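Local atomic coordinates of high affinity transport system protein p37 (Mycoplasma hyorhinis, PDB entry 3EKI), a protein that binds thiamine diphosphate outside the membrane as the lipoprotein component of a high-affinity transport system. Residues F72-L83 with E356-L367. Sequence-based numbering, arbitrary orientation.
Sequences FLENFKKEFNKL and EQNLIVQTFINL
F76 meets T363 face-on: the methyl CG2 sits 3.4 Å from the ring centroid, almost on the ring normal, in a CH-pi contact. The same ring turns its edge to the face of F364, with planes at 69° and CE2 poised over the F364 ring, a T-shaped pair. L367 CD1 reaches F76 CD2 at 3.5 Å, and with I360 these residues form the hole that takes F76 as a knob. Knobs-into-holes packing is reciprocal here, because T363 is set among F76, E79, F80 and L83. Its CG2 lies anti to the backbone N, while OG1 (chi1 -64°) turns back to L359 O at 2.8 Å. F80 CE2 presses on L359 CB at 3.4 Å. At the more open margin, N366 ND2 donates almost straight to E79 OE2 (3.1 Å), on its anti side but tilted well out of the carboxylate plane; Q362 NE2 donates to N366 OD1 from above its carbonyl plane. The segments' N-to-C directions lie 122° apart, nearer antiparallel than parallel. Helix 64-85 thus packs on helix 354-369 in this periplasmic-binding-protein relative, F364 staying about 13 Å from thiamine diphosphate. F48 of strand 45-51 and F98 of strand 97-103 extend the aromatic cluster around F76, while F364 touches L145 of strand 141-152.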
loop_
_atom_site.group_PDB
_atom_site.type_symbol
_atom_site.label_atom_id
_atom_site.label_comp_id
_atom_site.label_asym_id
_atom_site.label_seq_id
_atom_site.Cartn_x
_atom_site.Cartn_y
_atom_site.Cartn_z
ATOM N N PHE A 72 17.793 -11.735 -5.630
ATOM C CA PHE A 72 16.703 -11.418 -6.545
ATOM C C PHE A 72 17.254 -11.043 -7.930
ATOM O O PHE A 72 16.718 -11.549 -8.907
ATOM C CB PHE A 72 15.854 -10.284 -5.987
ATOM C CG PHE A 72 14.860 -9.650 -6.952
ATOM C CD1 PHE A 72 13.657 -10.266 -7.187
ATOM C CD2 PHE A 72 15.166 -8.458 -7.589
ATOM C CE1 PHE A 72 12.731 -9.698 -8.051
ATOM C CE2 PHE A 72 14.241 -7.881 -8.462
ATOM C CZ PHE A 72 13.046 -8.520 -8.683
ATOM N N LEU A 73 18.256 -10.181 -7.951
ATOM C CA LEU A 73 18.760 -9.722 -9.259
ATOM C C LEU A 73 19.374 -10.828 -10.099
ATOM O O LEU A 73 19.249 -10.837 -11.331
ATOM C CB LEU A 73 19.801 -8.621 -9.033
ATOM C CG LEU A 73 19.210 -7.285 -8.579
ATOM C CD1 LEU A 73 20.341 -6.402 -8.085
ATOM C CD2 LEU A 73 18.378 -6.647 -9.676
ATOM N N GLU A 74 20.038 -11.757 -9.425
ATOM C CA GLU A 74 20.620 -12.907 -10.098
ATOM C C GLU A 74 19.510 -13.793 -10.639
ATOM O O GLU A 74 19.535 -14.176 -11.807
ATOM C CB GLU A 74 21.555 -13.696 -9.179
ATOM C CG GLU A 74 22.059 -14.986 -9.790
ATOM C CD GLU A 74 23.131 -14.808 -10.853
ATOM O OE1 GLU A 74 23.647 -13.688 -11.030
ATOM O OE2 GLU A 74 23.447 -15.814 -11.526
ATOM N N ASN A 75 18.486 -14.113 -9.831
ATOM C CA ASN A 75 17.391 -14.910 -10.340
ATOM C C ASN A 75 16.674 -14.239 -11.505
ATOM O O ASN A 75 16.235 -14.895 -12.456
ATOM C CB ASN A 75 16.386 -15.134 -9.204
ATOM C CG ASN A 75 16.886 -16.108 -8.159
ATOM O OD1 ASN A 75 17.909 -16.756 -8.327
ATOM N ND2 ASN A 75 16.157 -16.228 -7.045
ATOM N N PHE A 76 16.550 -12.924 -11.422
ATOM C CA PHE A 76 15.882 -12.150 -12.449
ATOM C C PHE A 76 16.642 -12.191 -13.773
ATOM O O PHE A 76 16.079 -12.459 -14.830
ATOM C CB PHE A 76 15.733 -10.671 -12.021
ATOM C CG PHE A 76 14.572 -9.978 -12.705
ATOM C CD1 PHE A 76 14.667 -9.512 -13.994
ATOM C CD2 PHE A 76 13.373 -9.804 -12.036
ATOM C CE1 PHE A 76 13.611 -8.928 -14.646
ATOM C CE2 PHE A 76 12.308 -9.243 -12.683
ATOM C CZ PHE A 76 12.403 -8.796 -13.983
ATOM N N LYS A 77 17.943 -11.926 -13.637
ATOM C CA LYS A 77 18.778 -11.971 -14.851
ATOM C C LYS A 77 18.743 -13.320 -15.535
ATOM O O LYS A 77 18.659 -13.425 -16.763
ATOM C CB LYS A 77 20.199 -11.589 -14.460
ATOM C CG LYS A 77 21.247 -11.657 -15.538
ATOM C CD LYS A 77 22.632 -11.224 -15.054
ATOM C CE LYS A 77 23.263 -12.286 -14.164
ATOM N NZ LYS A 77 24.670 -11.973 -13.806
ATOM N N LYS A 78 18.815 -14.400 -14.744
ATOM C CA LYS A 78 18.799 -15.717 -15.375
ATOM C C LYS A 78 17.494 -16.045 -16.066
ATOM O O LYS A 78 17.442 -16.575 -17.176
ATOM C CB LYS A 78 19.143 -16.798 -14.340
ATOM C CG LYS A 78 20.476 -16.691 -13.667
ATOM C CD LYS A 78 21.643 -16.594 -14.638
ATOM C CE LYS A 78 21.881 -17.941 -15.314
ATOM N NZ LYS A 78 23.091 -17.903 -16.202
ATOM N N GLU A 79 16.333 -15.783 -15.456
ATOM C CA GLU A 79 15.051 -16.048 -16.080
ATOM C C GLU A 79 14.801 -15.135 -17.271
ATOM O O GLU A 79 14.319 -15.602 -18.291
ATOM C CB GLU A 79 13.926 -15.891 -15.048
ATOM C CG GLU A 79 12.512 -16.065 -15.567
ATOM C CD GLU A 79 12.172 -17.437 -16.106
ATOM O OE1 GLU A 79 12.838 -18.397 -15.678
ATOM O OE2 GLU A 79 11.258 -17.607 -16.937
ATOM N N PHE A 80 15.145 -13.858 -17.102
ATOM C CA PHE A 80 14.954 -12.909 -18.193
ATOM C C PHE A 80 15.703 -13.430 -19.430
ATOM O O PHE A 80 15.140 -13.376 -20.514
ATOM C CB PHE A 80 15.384 -11.486 -17.859
ATOM C CG PHE A 80 15.387 -10.523 -19.035
ATOM C CD1 PHE A 80 16.480 -10.346 -19.878
ATOM C CD2 PHE A 80 14.248 -9.788 -19.311
ATOM C CE1 PHE A 80 16.442 -9.527 -20.966
ATOM C CE2 PHE A 80 14.199 -8.907 -20.371
ATOM C CZ PHE A 80 15.313 -8.779 -21.168
ATOM N N ASN A 81 16.985 -13.733 -19.232
ATOM C CA ASN A 81 17.752 -14.009 -20.471
ATOM C C ASN A 81 17.352 -15.344 -21.060
ATOM O O ASN A 81 17.428 -15.563 -22.273
ATOM C CB ASN A 81 19.255 -13.888 -20.214
ATOM C CG ASN A 81 19.678 -12.438 -20.139
ATOM O OD1 ASN A 81 19.587 -11.645 -21.067
ATOM N ND2 ASN A 81 20.141 -12.009 -18.968
ATOM N N LYS A 82 16.887 -16.260 -20.203
ATOM C CA LYS A 82 16.332 -17.507 -20.756
ATOM C C LYS A 82 15.152 -17.244 -21.658
ATOM O O LYS A 82 15.050 -17.753 -22.768
ATOM C CB LYS A 82 15.981 -18.439 -19.592
ATOM C CG LYS A 82 15.424 -19.788 -20.034
ATOM C CD LYS A 82 14.456 -20.336 -18.985
ATOM C CE LYS A 82 13.282 -21.079 -19.607
ATOM N NZ LYS A 82 11.969 -20.461 -19.228
ATOM N N LEU A 83 14.200 -16.422 -21.196
ATOM C CA LEU A 83 13.050 -16.071 -22.008
ATOM C C LEU A 83 13.432 -15.357 -23.289
ATOM O O LEU A 83 12.920 -15.627 -24.375
ATOM C CB LEU A 83 12.127 -15.129 -21.219
ATOM C CG LEU A 83 11.372 -15.694 -20.036
ATOM C CD1 LEU A 83 10.415 -14.610 -19.540
ATOM C CD2 LEU A 83 10.614 -16.951 -20.408
ATOM N N GLU A 356 11.471 -5.734 -24.631
ATOM C CA GLU A 356 12.191 -5.857 -23.356
ATOM C C GLU A 356 11.258 -5.630 -22.169
ATOM O O GLU A 356 11.334 -6.372 -21.177
ATOM C CB GLU A 356 13.377 -4.895 -23.345
ATOM C CG GLU A 356 14.378 -5.167 -22.224
ATOM C CD GLU A 356 15.644 -4.346 -22.323
ATOM O OE1 GLU A 356 15.645 -3.403 -23.148
ATOM O OE2 GLU A 356 16.621 -4.621 -21.591
ATOM N N GLN A 357 10.385 -4.638 -22.261
ATOM C CA GLN A 357 9.426 -4.387 -21.168
ATOM C C GLN A 357 8.577 -5.612 -20.918
ATOM O O GLN A 357 8.388 -6.081 -19.792
ATOM C CB GLN A 357 8.537 -3.175 -21.488
ATOM C CG GLN A 357 9.192 -1.820 -21.518
ATOM C CD GLN A 357 8.167 -0.718 -21.718
ATOM O OE1 GLN A 357 7.040 -0.858 -21.252
ATOM N NE2 GLN A 357 8.531 0.354 -22.388
ATOM N N ASN A 358 8.004 -6.193 -21.961
ATOM C CA ASN A 358 7.158 -7.358 -21.823
ATOM C C ASN A 358 7.926 -8.551 -21.281
ATOM O O ASN A 358 7.388 -9.336 -20.495
ATOM C CB ASN A 358 6.487 -7.724 -23.151
ATOM C CG ASN A 358 5.556 -6.631 -23.646
ATOM O OD1 ASN A 358 5.027 -5.840 -22.864
ATOM N ND2 ASN A 358 5.364 -6.534 -24.961
ATOM N N LEU A 359 9.192 -8.752 -21.647
ATOM C CA LEU A 359 9.993 -9.835 -21.064
ATOM C C LEU A 359 10.275 -9.583 -19.584
ATOM O O LEU A 359 10.297 -10.513 -18.780
ATOM C CB LEU A 359 11.307 -9.963 -21.821
ATOM C CG LEU A 359 11.247 -10.688 -23.154
ATOM C CD1 LEU A 359 12.525 -10.342 -23.913
ATOM C CD2 LEU A 359 11.124 -12.199 -23.007
ATOM N N ILE A 360 10.443 -8.320 -19.218
ATOM C CA ILE A 360 10.669 -7.996 -17.797
ATOM C C ILE A 360 9.378 -8.266 -17.029
ATOM O O ILE A 360 9.449 -8.890 -15.949
ATOM C CB ILE A 360 11.225 -6.574 -17.635
ATOM C CG1 ILE A 360 12.679 -6.452 -18.142
ATOM C CG2 ILE A 360 11.103 -6.067 -16.218
ATOM C CD1 ILE A 360 13.146 -5.003 -18.271
ATOM N N VAL A 361 8.241 -7.869 -17.556
ATOM C CA VAL A 361 6.962 -8.192 -16.879
ATOM C C VAL A 361 6.814 -9.685 -16.688
ATOM O O VAL A 361 6.508 -10.183 -15.602
ATOM C CB VAL A 361 5.764 -7.582 -17.639
ATOM C CG1 VAL A 361 4.440 -8.135 -17.123
ATOM C CG2 VAL A 361 5.771 -6.065 -17.548
ATOM N N GLN A 362 7.040 -10.494 -17.731
ATOM C CA GLN A 362 6.873 -11.931 -17.639
ATOM C C GLN A 362 7.874 -12.554 -16.683
ATOM O O GLN A 362 7.562 -13.561 -16.030
ATOM C CB GLN A 362 7.027 -12.567 -19.027
ATOM C CG GLN A 362 6.519 -14.002 -19.084
ATOM C CD GLN A 362 5.030 -14.069 -18.768
ATOM O OE1 GLN A 362 4.279 -13.348 -19.408
ATOM N NE2 GLN A 362 4.684 -14.918 -17.818
ATOM N N THR A 363 9.051 -11.927 -16.587
ATOM C CA THR A 363 10.039 -12.426 -15.637
ATOM C C THR A 363 9.537 -12.256 -14.189
ATOM O O THR A 363 9.713 -13.181 -13.382
ATOM C CB THR A 363 11.407 -11.764 -15.849
ATOM O OG1 THR A 363 11.887 -12.154 -17.148
ATOM C CG2 THR A 363 12.422 -12.255 -14.835
ATOM N N PHE A 364 8.916 -11.134 -13.870
ATOM C CA PHE A 364 8.325 -10.962 -12.532
ATOM C C PHE A 364 7.311 -12.081 -12.282
ATOM O O PHE A 364 7.342 -12.731 -11.233
ATOM C CB PHE A 364 7.669 -9.590 -12.344
ATOM C CG PHE A 364 8.597 -8.497 -11.898
ATOM C CD1 PHE A 364 9.024 -8.385 -10.590
ATOM C CD2 PHE A 364 9.056 -7.552 -12.795
ATOM C CE1 PHE A 364 9.862 -7.354 -10.210
ATOM C CE2 PHE A 364 9.896 -6.531 -12.439
ATOM C CZ PHE A 364 10.322 -6.431 -11.132
ATOM N N ILE A 365 6.426 -12.305 -13.232
ATOM C CA ILE A 365 5.349 -13.285 -13.139
ATOM C C ILE A 365 5.911 -14.678 -12.911
ATOM O O ILE A 365 5.492 -15.441 -12.025
ATOM C CB ILE A 365 4.456 -13.216 -14.388
ATOM C CG1 ILE A 365 3.682 -11.902 -14.479
ATOM C CG2 ILE A 365 3.511 -14.400 -14.449
ATOM C CD1 ILE A 365 2.985 -11.608 -15.790
ATOM N N ASN A 366 6.906 -15.024 -13.742
ATOM C CA ASN A 366 7.469 -16.372 -13.649
ATOM C C ASN A 366 8.274 -16.558 -12.377
ATOM O O ASN A 366 8.271 -17.676 -11.837
ATOM C CB ASN A 366 8.319 -16.690 -14.902
ATOM C CG ASN A 366 7.530 -16.791 -16.170
ATOM O OD1 ASN A 366 6.307 -16.714 -16.264
ATOM N ND2 ASN A 366 8.244 -16.988 -17.283
ATOM N N LEU A 367 8.959 -15.550 -11.854
ATOM C CA LEU A 367 9.717 -15.625 -10.620
ATOM C C LEU A 367 8.755 -15.883 -9.441
ATOM O O LEU A 367 9.105 -16.636 -8.532
ATOM C CB LEU A 367 10.542 -14.383 -10.295
ATOM C CG LEU A 367 11.831 -14.144 -11.091
ATOM C CD1 LEU A 367 12.466 -12.841 -10.622
ATOM C CD2 LEU A 367 12.818 -15.296 -10.968
#